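Local coordinates for protein malate dehydrogenase (Entamoeba histolytica, PDB 3I0P) that probably catalyses the NAD-dependent interconversion of malate and oxaloacetate, at residues V151-F155 and S244-Y248; C143-A147 and V254-S259; M115-R119 and L261-N265. Residue numbers count along the deposited sequence, not the author numbering.

Contact 1: residues V151-F155 and S244-Y248; sequences VAATF and SHKGY. With NAD (nicotinamide-adenine-dinucleotide), chain B.
Residues 244-248 form the first turn of helix 244-259, closed by Tyr248 N to Ser244 O at 3.1 Å, and pack against residues 151-155, an extended loop between strands 139-145 and 166-170 that ends at Phe155 with positive phi (79°). CA atoms come closest at Thr154-His245 (5.8 Å) and Ala153-Tyr248 (5.9 Å), one helical turn apart, and 220 Å² is buried. Ser244 (chi1 t) points toward the loop, and its OG accepts a hydrogen bond from Thr154 OG1 at 2.8 Å; Ser244 OG is also hydrogen-bonded to the carbonyl of Gly237. His245 CA lies 3.5 Å from Thr154 OG1, while its ring, with chi1 p, leads away so that NE2 donates to O2A of NAD at 2.7 Å and 172°. Lys246, nearly straight beyond an m chi1, points away from the loop and hydrogen-bonds through NZ to NAD O1N (2.8 Å) and to carbonyls of the second subunit, including Ala183. Gly247 continues the turn. Tyr248 (chi1 t) returns to the loop: Ala153 CB lies over one ring face, 3.4 Å from CE1, and Thr154 OG1 is 3.2 Å from CD2. Its hydroxyl hydrogen-bonds to the carbonyl of Tyr324 in the second subunit, and its CE2 approaches C2A of the adenine at 3.5 Å. Phe155 CE2, on the loop, is 3.6 Å from N6A. Since Asp181, Ala183 and Glu330 of the second subunit bind the same cofactor, this is an NAD site at the dimer interface, where side chains of the first helical turn bind the diphosphate and Tyr248 and Phe155 lie beside the adenine.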
loop_
_atom_site.group_PDB
_atom_site.type_symbol
_atom_site.label_atom_id
_atom_site.label_comp_id
_atom_site.label_asym_id
_atom_site.label_seq_id
_atom_site.Cartn_x
_atom_site.Cartn_y
_atom_site.Cartn_z
ATOM N N VAL A 151 6.055 16.541 -1.682
ATOM C CA VAL A 151 5.711 15.722 -2.846
ATOM C C VAL A 151 4.547 16.323 -3.655
ATOM O O VAL A 151 3.527 16.739 -3.084
ATOM C CB VAL A 151 5.398 14.237 -2.421
ATOM C CG1 VAL A 151 5.074 13.349 -3.626
ATOM C CG2 VAL A 151 6.551 13.645 -1.617
ATOM N N ALA A 152 4.710 16.361 -4.979
ATOM C CA ALA A 152 3.656 16.839 -5.876
ATOM C C ALA A 152 2.694 15.729 -6.262
ATOM O O ALA A 152 3.120 14.615 -6.588
ATOM C CB ALA A 152 4.250 17.451 -7.129
ATOM N N ALA A 153 1.402 16.048 -6.231
ATOM C CA ALA A 153 0.348 15.199 -6.792
ATOM C C ALA A 153 0.633 14.891 -8.265
ATOM O O ALA A 153 1.514 15.510 -8.874
ATOM C CB ALA A 153 -0.993 15.893 -6.665
ATOM N N THR A 154 -0.101 13.935 -8.838
ATOM C CA THR A 154 0.014 13.644 -10.271
ATOM C C THR A 154 -0.594 14.807 -11.053
ATOM O O THR A 154 -1.745 15.192 -10.812
ATOM C CB THR A 154 -0.665 12.309 -10.654
ATOM O OG1 THR A 154 -0.107 11.250 -9.871
ATOM C CG2 THR A 154 -0.454 11.998 -12.122
ATOM N N PHE A 155 0.205 15.356 -11.973
ATOM C CA PHE A 155 -0.112 16.571 -12.755
ATOM C C PHE A 155 0.114 17.864 -11.960
ATOM O O PHE A 155 -0.311 18.942 -12.390
ATOM C CB PHE A 155 -1.535 16.546 -13.363
ATOM C CG PHE A 155 -1.841 15.310 -14.175
ATOM C CD1 PHE A 155 -0.868 14.717 -14.984
ATOM C CD2 PHE A 155 -3.122 14.751 -14.147
ATOM C CE1 PHE A 155 -1.159 13.571 -15.731
ATOM C CE2 PHE A 155 -3.428 13.606 -14.892
ATOM C CZ PHE A 155 -2.444 13.014 -15.683
ATOM N N SER A 244 2.529 6.792 -11.881
ATOM C CA SER A 244 2.506 7.946 -10.968
ATOM C C SER A 244 1.289 8.019 -10.072
ATOM O O SER A 244 1.409 8.250 -8.875
ATOM C CB SER A 244 2.579 9.248 -11.765
ATOM O OG SER A 244 2.385 10.365 -10.917
ATOM N N HIS A 245 0.120 7.851 -10.677
ATOM C CA HIS A 245 -1.164 7.957 -9.984
ATOM C C HIS A 245 -1.287 6.997 -8.809
ATOM O O HIS A 245 -1.975 7.290 -7.825
ATOM C CB HIS A 245 -2.327 7.765 -10.968
ATOM C CG HIS A 245 -2.251 6.503 -11.771
ATOM N ND1 HIS A 245 -1.254 6.265 -12.694
ATOM C CD2 HIS A 245 -3.062 5.421 -11.807
ATOM C CE1 HIS A 245 -1.439 5.080 -13.245
ATOM N NE2 HIS A 245 -2.534 4.549 -12.730
ATOM N N LYS A 246 -0.601 5.863 -8.906
ATOM C CA LYS A 246 -0.636 4.866 -7.845
ATOM C C LYS A 246 0.116 5.334 -6.587
ATOM O O LYS A 246 -0.483 5.424 -5.515
ATOM C CB LYS A 246 -0.170 3.495 -8.363
ATOM C CG LYS A 246 -1.068 2.962 -9.480
ATOM C CD LYS A 246 -0.593 1.653 -10.041
ATOM C CE LYS A 246 -1.636 1.080 -10.992
ATOM N NZ LYS A 246 -1.411 -0.363 -11.274
ATOM N N GLY A 247 1.400 5.660 -6.714
ATOM C CA GLY A 247 2.167 6.181 -5.579
ATOM C C GLY A 247 1.474 7.389 -4.966
ATOM O O GLY A 247 1.366 7.507 -3.738
ATOM N N TYR A 248 0.985 8.275 -5.831
ATOM C CA TYR A 248 0.227 9.451 -5.412
ATOM C C TYR A 248 -1.012 9.076 -4.580
ATOM O O TYR A 248 -1.204 9.610 -3.484
ATOM C CB TYR A 248 -0.118 10.297 -6.644
ATOM C CG TYR A 248 -1.231 11.303 -6.493
ATOM C CD1 TYR A 248 -1.307 12.151 -5.374
ATOM C CD2 TYR A 248 -2.205 11.436 -7.490
ATOM C CE1 TYR A 248 -2.341 13.080 -5.243
ATOM C CE2 TYR A 248 -3.231 12.379 -7.379
ATOM C CZ TYR A 248 -3.292 13.194 -6.256
ATOM O OH TYR A 248 -4.313 14.107 -6.143
HETATM P PA NAD B . -5.026 1.994 -13.195
HETATM O O1A NAD B . -6.121 2.167 -14.219
HETATM O O2A NAD B . -3.609 2.196 -13.626
HETATM O O5B NAD B . -5.372 3.004 -11.992
HETATM C C5B NAD B . -6.693 3.015 -11.421
HETATM C C4B NAD B . -6.747 3.768 -10.085
HETATM O O4B NAD B . -5.920 4.939 -10.095
HETATM C C3B NAD B . -8.138 4.273 -9.762
HETATM O O3B NAD B . -8.294 4.292 -8.333
HETATM C C2B NAD B . -8.145 5.686 -10.306
HETATM O O2B NAD B . -9.088 6.510 -9.620
HETATM C C1B NAD B . -6.725 6.126 -10.014
HETATM N N9A NAD B . -6.187 7.167 -10.938
HETATM C C8A NAD B . -5.989 7.054 -12.260
HETATM N N7A NAD B . -5.457 8.211 -12.711
HETATM C C5A NAD B . -5.313 9.047 -11.657
HETATM C C6A NAD B . -4.829 10.350 -11.495
HETATM N N6A NAD B . -4.370 11.065 -12.552
HETATM N N1A NAD B . -4.828 10.918 -10.265
HETATM C C2A NAD B . -5.280 10.243 -9.200
HETATM N N3A NAD B . -5.744 8.992 -9.326
HETATM C C4A NAD B . -5.773 8.376 -10.542
HETATM O O3 NAD B . -5.167 0.564 -12.432
HETATM P PN NAD B . -4.912 -0.933 -13.020
HETATM O O1N NAD B . -3.728 -1.506 -12.279
HETATM O O2N NAD B . -4.939 -0.920 -14.529
HETATM O O5D NAD B . -6.211 -1.744 -12.547
HETATM C C5D NAD B . -7.443 -1.649 -13.268
HETATM C C4D NAD B . -8.464 -2.637 -12.707
HETATM O O4D NAD B . -8.012 -3.982 -12.889
HETATM C C3D NAD B . -8.681 -2.455 -11.211
HETATM O O3D NAD B . -10.085 -2.257 -10.991
HETATM C C2D NAD B . -8.150 -3.734 -10.563
HETATM O O2D NAD B . -8.885 -4.206 -9.420
HETATM C C1D NAD B . -8.280 -4.727 -11.696
HETATM N N1N NAD B . -7.387 -5.871 -11.529
HETATM C C2N NAD B . -7.916 -7.034 -11.086
HETATM C C3N NAD B . -7.100 -8.155 -10.912
HETATM C C7N NAD B . -7.668 -9.457 -10.418
HETATM O O7N NAD B . -6.919 -10.416 -10.284
HETATM N N7N NAD B . -8.967 -9.538 -10.140
HETATM C C4N NAD B . -5.737 -8.057 -11.202
HETATM C C5N NAD B . -5.215 -6.839 -11.651
HETATM C C6N NAD B . -6.073 -5.751 -11.809
#

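Contact 2: residues C143-A147 and V254-S259; sequences CGTNA and VEIMSS. With NAD (nicotinamide-adenine-dinucleotide), chain C.
Asn146 lays its carboxamide across one side of helix 244-259, CG 4.0 Å from Ser258 CB and ND2 3.7 Å from Ser259 CB. With chi1 p and chi2 near 4°, it directs ND2 to Glu255 OE1, a hydrogen bond of 3.0 Å and 155°. Residues 143-145 are the fully extended end of strand 139-145, and Asn146 and Ala147 follow in a loop. The strand meets residues 254-259, the helix's last turns, almost perpendicularly: the axes approach to 7.6 Å at a signed angle of -89°. CA pairs set the register at Asn146-Glu255 (5.3 Å), Thr145-Ser258 (5.5 Å) and Gly144-Val254 (6.2 Å), and 255 Å² is buried. Val254 (chi1 t) brings CG1 to 3.3 Å from Thr145 O. Ser258 OG lies 3.5 Å from Thr145 C, but its chi1 m turns it back to Val254 O at 2.8 Å; Ser259, with chi1 p, likewise returns its OG to Glu255 O at 2.7 Å. Glu255 starts sideways and, through chi1 t and chi2 p, curls its carboxylate toward the loop, where a water donates to OE2 at 2.4 Å and to Ala147 O at 2.8 Å. Asn164 also donates to OE2, Leu267 N to OE1, and Gly283 N to Asn146 OD1. On the cofactor side, Thr145 CG2 is 3.7 Å and Ala147 CB 4.0 Å from NAD O7N, the carboxamide oxygen, while Thr145 OG1 hydrogen-bonds to His284. The chemistry is thus that of a buried carboxylate satisfied by amide and water donors, tying the helix to the strand end whose other side lines the nicotinamide pocket.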
loop_
_atom_site.group_PDB
_atom_site.type_symbol
_atom_site.label_atom_id
_atom_site.label_comp_id
_atom_site.label_asym_id
_atom_site.label_seq_id
_atom_site.Cartn_x
_atom_site.Cartn_y
_atom_site.Cartn_z
ATOM N N CYS A 143 1.606 0.507 9.528
ATOM C CA CYS A 143 1.671 1.813 10.147
ATOM C C CYS A 143 2.219 2.850 9.181
ATOM O O CYS A 143 2.717 2.503 8.108
ATOM C CB CYS A 143 2.496 1.746 11.437
ATOM S SG CYS A 143 4.266 1.918 11.247
ATOM N N GLY A 144 2.100 4.121 9.559
ATOM C CA GLY A 144 2.539 5.227 8.716
ATOM C C GLY A 144 2.389 6.563 9.423
ATOM O O GLY A 144 1.885 6.638 10.550
ATOM N N THR A 145 2.835 7.621 8.756
ATOM C CA THR A 145 2.822 8.962 9.317
ATOM C C THR A 145 2.682 9.932 8.164
ATOM O O THR A 145 3.099 9.619 7.057
ATOM C CB THR A 145 4.139 9.269 10.118
ATOM O OG1 THR A 145 4.031 10.541 10.767
ATOM C CG2 THR A 145 5.367 9.277 9.218
ATOM N N ASN A 146 2.075 11.091 8.396
ATOM C CA ASN A 146 2.217 12.167 7.425
ATOM C C ASN A 146 3.441 13.016 7.763
ATOM O O ASN A 146 4.073 12.806 8.801
ATOM C CB ASN A 146 0.929 12.989 7.223
ATOM C CG ASN A 146 0.386 13.629 8.507
ATOM O OD1 ASN A 146 0.976 13.545 9.595
ATOM N ND2 ASN A 146 -0.767 14.286 8.367
ATOM N N ALA A 147 3.796 13.935 6.872
ATOM C CA ALA A 147 4.965 14.786 7.044
ATOM C C ALA A 147 4.737 16.082 6.276
ATOM O O ALA A 147 3.773 16.180 5.515
ATOM C CB ALA A 147 6.215 14.073 6.545
ATOM N N VAL A 254 -2.022 7.171 3.064
ATOM C CA VAL A 254 -1.249 7.382 4.279
ATOM C C VAL A 254 -1.695 8.656 5.013
ATOM O O VAL A 254 -1.945 8.629 6.227
ATOM C CB VAL A 254 0.263 7.398 3.984
ATOM C CG1 VAL A 254 1.040 7.924 5.193
ATOM C CG2 VAL A 254 0.724 6.000 3.601
ATOM N N GLU A 255 -1.824 9.743 4.259
ATOM C CA GLU A 255 -2.241 11.031 4.791
ATOM C C GLU A 255 -3.584 10.960 5.526
ATOM O O GLU A 255 -3.713 11.459 6.655
ATOM C CB GLU A 255 -2.329 12.043 3.647
ATOM C CG GLU A 255 -2.574 13.482 4.085
ATOM C CD GLU A 255 -1.317 14.155 4.605
ATOM O OE1 GLU A 255 -1.436 14.946 5.561
ATOM O OE2 GLU A 255 -0.213 13.889 4.067
ATOM N N ILE A 256 -4.578 10.349 4.878
ATOM C CA ILE A 256 -5.928 10.233 5.439
ATOM C C ILE A 256 -5.919 9.381 6.698
ATOM O O ILE A 256 -6.496 9.764 7.710
ATOM C CB ILE A 256 -6.909 9.658 4.420
ATOM C CG1 ILE A 256 -7.147 10.671 3.303
ATOM C CG2 ILE A 256 -8.221 9.261 5.084
ATOM C CD1 ILE A 256 -7.831 10.075 2.105
ATOM N N MET A 257 -5.241 8.239 6.639
ATOM C CA MET A 257 -5.103 7.356 7.798
ATOM C C MET A 257 -4.403 8.061 8.957
ATOM O O MET A 257 -4.713 7.807 10.120
ATOM C CB MET A 257 -4.317 6.082 7.428
ATOM C CG MET A 257 -4.962 5.207 6.361
ATOM S SD MET A 257 -6.423 4.365 6.974
ATOM C CE MET A 257 -5.709 2.878 7.683
ATOM N N SER A 258 -3.450 8.934 8.634
ATOM C CA SER A 258 -2.644 9.612 9.654
ATOM C C SER A 258 -3.354 10.811 10.258
ATOM O O SER A 258 -3.219 11.042 11.453
ATOM C CB SER A 258 -1.274 10.017 9.105
ATOM O OG SER A 258 -0.591 8.867 8.629
ATOM N N SER A 259 -4.134 11.545 9.452
ATOM C CA SER A 259 -4.790 12.784 9.924
ATOM C C SER A 259 -6.314 12.741 10.161
ATOM O O SER A 259 -6.812 13.359 11.103
ATOM C CB SER A 259 -4.442 13.960 9.009
ATOM O OG SER A 259 -4.794 13.685 7.669
HETATM P PA NAD C . 14.022 2.557 0.452
HETATM O O1A NAD C . 15.389 2.521 1.092
HETATM O O2A NAD C . 13.909 3.016 -0.966
HETATM O O5B NAD C . 13.425 1.070 0.586
HETATM C C5B NAD C . 13.443 0.400 1.859
HETATM C C4B NAD C . 12.537 -0.839 1.883
HETATM O O4B NAD C . 12.589 -1.565 0.648
HETATM C C3B NAD C . 12.952 -1.838 2.943
HETATM O O3B NAD C . 11.777 -2.529 3.399
HETATM C C2B NAD C . 13.865 -2.792 2.203
HETATM O O2B NAD C . 13.890 -4.080 2.818
HETATM C C1B NAD C . 13.199 -2.850 0.844
HETATM N N9A NAD C . 14.116 -3.155 -0.293
HETATM C C8A NAD C . 15.152 -2.418 -0.719
HETATM N N7A NAD C . 15.697 -3.030 -1.793
HETATM C C5A NAD C . 14.985 -4.154 -2.044
HETATM C C6A NAD C . 15.061 -5.173 -2.999
HETATM N N6A NAD C . 16.022 -5.169 -3.954
HETATM N N1A NAD C . 14.169 -6.192 -2.966
HETATM C C2A NAD C . 13.209 -6.231 -2.032
HETATM N N3A NAD C . 13.110 -5.265 -1.109
HETATM C C4A NAD C . 13.986 -4.221 -1.093
HETATM O O3 NAD C . 12.970 3.384 1.379
HETATM P PN NAD C . 12.918 4.983 1.680
HETATM O O1N NAD C . 11.639 5.509 1.074
HETATM O O2N NAD C . 14.242 5.627 1.350
HETATM O O5D NAD C . 12.758 5.057 3.272
HETATM C C5D NAD C . 13.890 4.911 4.135
HETATM C C4D NAD C . 13.492 5.181 5.584
HETATM O O4D NAD C . 13.058 6.534 5.741
HETATM C C3D NAD C . 12.333 4.303 6.038
HETATM O O3D NAD C . 12.746 3.604 7.220
HETATM C C2D NAD C . 11.169 5.261 6.287
HETATM O O2D NAD C . 10.314 4.929 7.396
HETATM C C1D NAD C . 11.895 6.556 6.576
HETATM N N1N NAD C . 11.049 7.724 6.342
HETATM C C2N NAD C . 10.508 8.346 7.413
HETATM C C3N NAD C . 9.694 9.468 7.238
HETATM C C7N NAD C . 9.081 10.172 8.416
HETATM O O7N NAD C . 8.377 11.154 8.218
HETATM N N7N NAD C . 9.317 9.715 9.644
HETATM C C4N NAD C . 9.449 9.935 5.944
HETATM C C5N NAD C . 10.014 9.267 4.853
HETATM C C6N NAD C . 10.821 8.154 5.082
HETATM O O HOH W 1 1.392 15.703 4.097
#

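Contact 3: residues M115-R119 and L261-N265; sequences MVVVR and LSIAN
Met115 opens the strand segment 115-119, part of strand 113-121 in the central mixed sheet, and its fully extended side chain (chi1, chi2 and chi3 all t) carries CE to 3.6 Å from Leu261 CD1. Leu261, with chi1 m and chi2 t, belongs to the loop 261-265 that leaves helix 244-259; the end-to-end directions of the touching parts lie 24° apart. Val117, two residues on and again pointing toward the loop, uses its m rotamer to set CG2 4.0 Å from Leu261 CB and 3.7 Å from Ser262 CB. The loop therefore lies over one face of the mixed beta sheet, in which strand 113-121 sits between strands 83-87 and 282-290; Phe285 of the latter also packs on Met115 and Val117. Val118 aims its side chain away and contributes its carbonyl O, 2.9 Å from Ser262 OG in a weak interaction, the hydroxyl having Ser258 O as another possible acceptor. At Arg119 the backbones come nearest, CA to CA of Ala264 4.6 Å, and CB lies 3.8 Å from Ala264 CB. The side chain (chi1 p, chi2 and chi3 t) then reaches along the loop: CD is 3.4 Å from Ile263 O, and NH1 donates to Ser262 O at 2.8 Å and 158°, with that oxygen near the guanidinium plane. Ile263, at phi/psi 61/56°, turns the loop there, and Leu261 and Ile263 also pack on Phe300 and Arg295 of the second subunit.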
loop_
_atom_site.group_PDB
_atom_site.type_symbol
_atom_site.label_atom_id
_atom_site.label_comp_id
_atom_site.label_asym_id
_atom_site.label_seq_id
_atom_site.Cartn_x
_atom_site.Cartn_y
_atom_site.Cartn_z
ATOM N N MET A 115 -6.397 -0.916 16.188
ATOM C CA MET A 115 -5.948 0.276 15.475
ATOM C C MET A 115 -5.889 1.478 16.400
ATOM O O MET A 115 -6.871 1.826 17.065
ATOM C CB MET A 115 -6.836 0.589 14.272
ATOM C CG MET A 115 -6.387 1.825 13.506
ATOM S SD MET A 115 -7.022 1.877 11.823
ATOM C CE MET A 115 -6.308 3.412 11.248
ATOM N N VAL A 116 -4.731 2.117 16.438
ATOM C CA VAL A 116 -4.568 3.298 17.251
ATOM C C VAL A 116 -4.078 4.402 16.358
ATOM O O VAL A 116 -3.140 4.197 15.586
ATOM C CB VAL A 116 -3.600 3.051 18.412
ATOM C CG1 VAL A 116 -3.255 4.345 19.104
ATOM C CG2 VAL A 116 -4.224 2.076 19.400
ATOM N N VAL A 117 -4.732 5.559 16.430
ATOM C CA VAL A 117 -4.292 6.731 15.665
ATOM C C VAL A 117 -3.817 7.854 16.592
ATOM O O VAL A 117 -4.219 7.923 17.755
ATOM C CB VAL A 117 -5.370 7.234 14.656
ATOM C CG1 VAL A 117 -5.638 6.170 13.601
ATOM C CG2 VAL A 117 -6.660 7.626 15.371
ATOM N N VAL A 118 -2.948 8.717 16.072
ATOM C CA VAL A 118 -2.342 9.770 16.878
ATOM C C VAL A 118 -2.446 11.112 16.167
ATOM O O VAL A 118 -2.206 11.194 14.958
ATOM C CB VAL A 118 -0.840 9.475 17.177
ATOM C CG1 VAL A 118 -0.248 10.557 18.044
ATOM C CG2 VAL A 118 -0.668 8.105 17.842
ATOM N N ARG A 119 -2.826 12.146 16.925
ATOM C CA ARG A 119 -2.693 13.546 16.497
ATOM C C ARG A 119 -1.722 14.322 17.410
ATOM O O ARG A 119 -1.381 13.854 18.510
ATOM C CB ARG A 119 -4.060 14.246 16.460
ATOM C CG ARG A 119 -4.621 14.631 17.822
ATOM C CD ARG A 119 -5.651 15.775 17.752
ATOM N NE ARG A 119 -6.367 15.893 19.021
ATOM C CZ ARG A 119 -7.565 15.363 19.284
ATOM N NH1 ARG A 119 -8.244 14.685 18.359
ATOM N NH2 ARG A 119 -8.099 15.521 20.486
ATOM N N LEU A 261 -8.576 10.404 10.999
ATOM C CA LEU A 261 -9.157 9.666 12.110
ATOM C C LEU A 261 -8.818 10.295 13.465
ATOM O O LEU A 261 -9.630 10.275 14.375
ATOM C CB LEU A 261 -8.775 8.182 12.035
ATOM C CG LEU A 261 -9.355 7.409 10.832
ATOM C CD1 LEU A 261 -8.603 6.118 10.568
ATOM C CD2 LEU A 261 -10.847 7.128 10.988
ATOM N N SER A 262 -7.639 10.886 13.583
ATOM C CA SER A 262 -7.197 11.517 14.829
ATOM C C SER A 262 -7.392 13.049 14.884
ATOM O O SER A 262 -7.163 13.655 15.934
ATOM C CB SER A 262 -5.714 11.211 15.050
ATOM O OG SER A 262 -4.934 11.735 13.981
ATOM N N ILE A 263 -7.805 13.658 13.767
ATOM C CA ILE A 263 -7.869 15.127 13.597
ATOM C C ILE A 263 -6.495 15.825 13.745
ATOM O O ILE A 263 -6.324 16.742 14.557
ATOM C CB ILE A 263 -8.958 15.836 14.476
ATOM C CG1 ILE A 263 -10.186 14.940 14.692
ATOM C CG2 ILE A 263 -9.386 17.141 13.821
ATOM C CD1 ILE A 263 -11.203 15.494 15.706
ATOM N N ALA A 264 -5.528 15.390 12.944
ATOM C CA ALA A 264 -4.184 15.978 12.932
ATOM C C ALA A 264 -4.062 16.939 11.775
ATOM O O ALA A 264 -4.860 16.877 10.839
ATOM C CB ALA A 264 -3.119 14.883 12.804
ATOM N N ASN A 265 -3.060 17.815 11.831
ATOM C CA ASN A 265 -2.699 18.639 10.682
ATOM C C ASN A 265 -2.446 17.770 9.454
ATOM O O ASN A 265 -1.863 16.680 9.553
ATOM C CB ASN A 265 -1.454 19.474 10.981
ATOM C CG ASN A 265 -1.643 20.412 12.160
ATOM O OD1 ASN A 265 -2.722 20.974 12.364
ATOM N ND2 ASN A 265 -0.594 20.580 12.949
#

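In the fold
Helix 244-259 links the set: contact 1 uses its first turn, contact 2 its last turns, and contact 3 the loop that follows it. Contacts 2 and 3 lie 8 Å apart between centres, reach the same sheet and touch directly, Asn146 ND2 to Asn265 O at 2.9 Å and Ser259 O to Ala264 N at 3.0 Å, both probable hydrogen bonds. Contact 1, whose centre is 16 Å from that of contact 2 and 23 Å from that of contact 3, lies about 20 Å from the chain centre, yet is buried by cofactor and second subunit; it pairs a hydroxyl hydrogen bond with aromatic packing. Contact 2, its centre about 12 Å from the chain centre, is buried and mostly polar, whereas contact 3 grades from apolar packing to a partly exposed arginine-carbonyl bond.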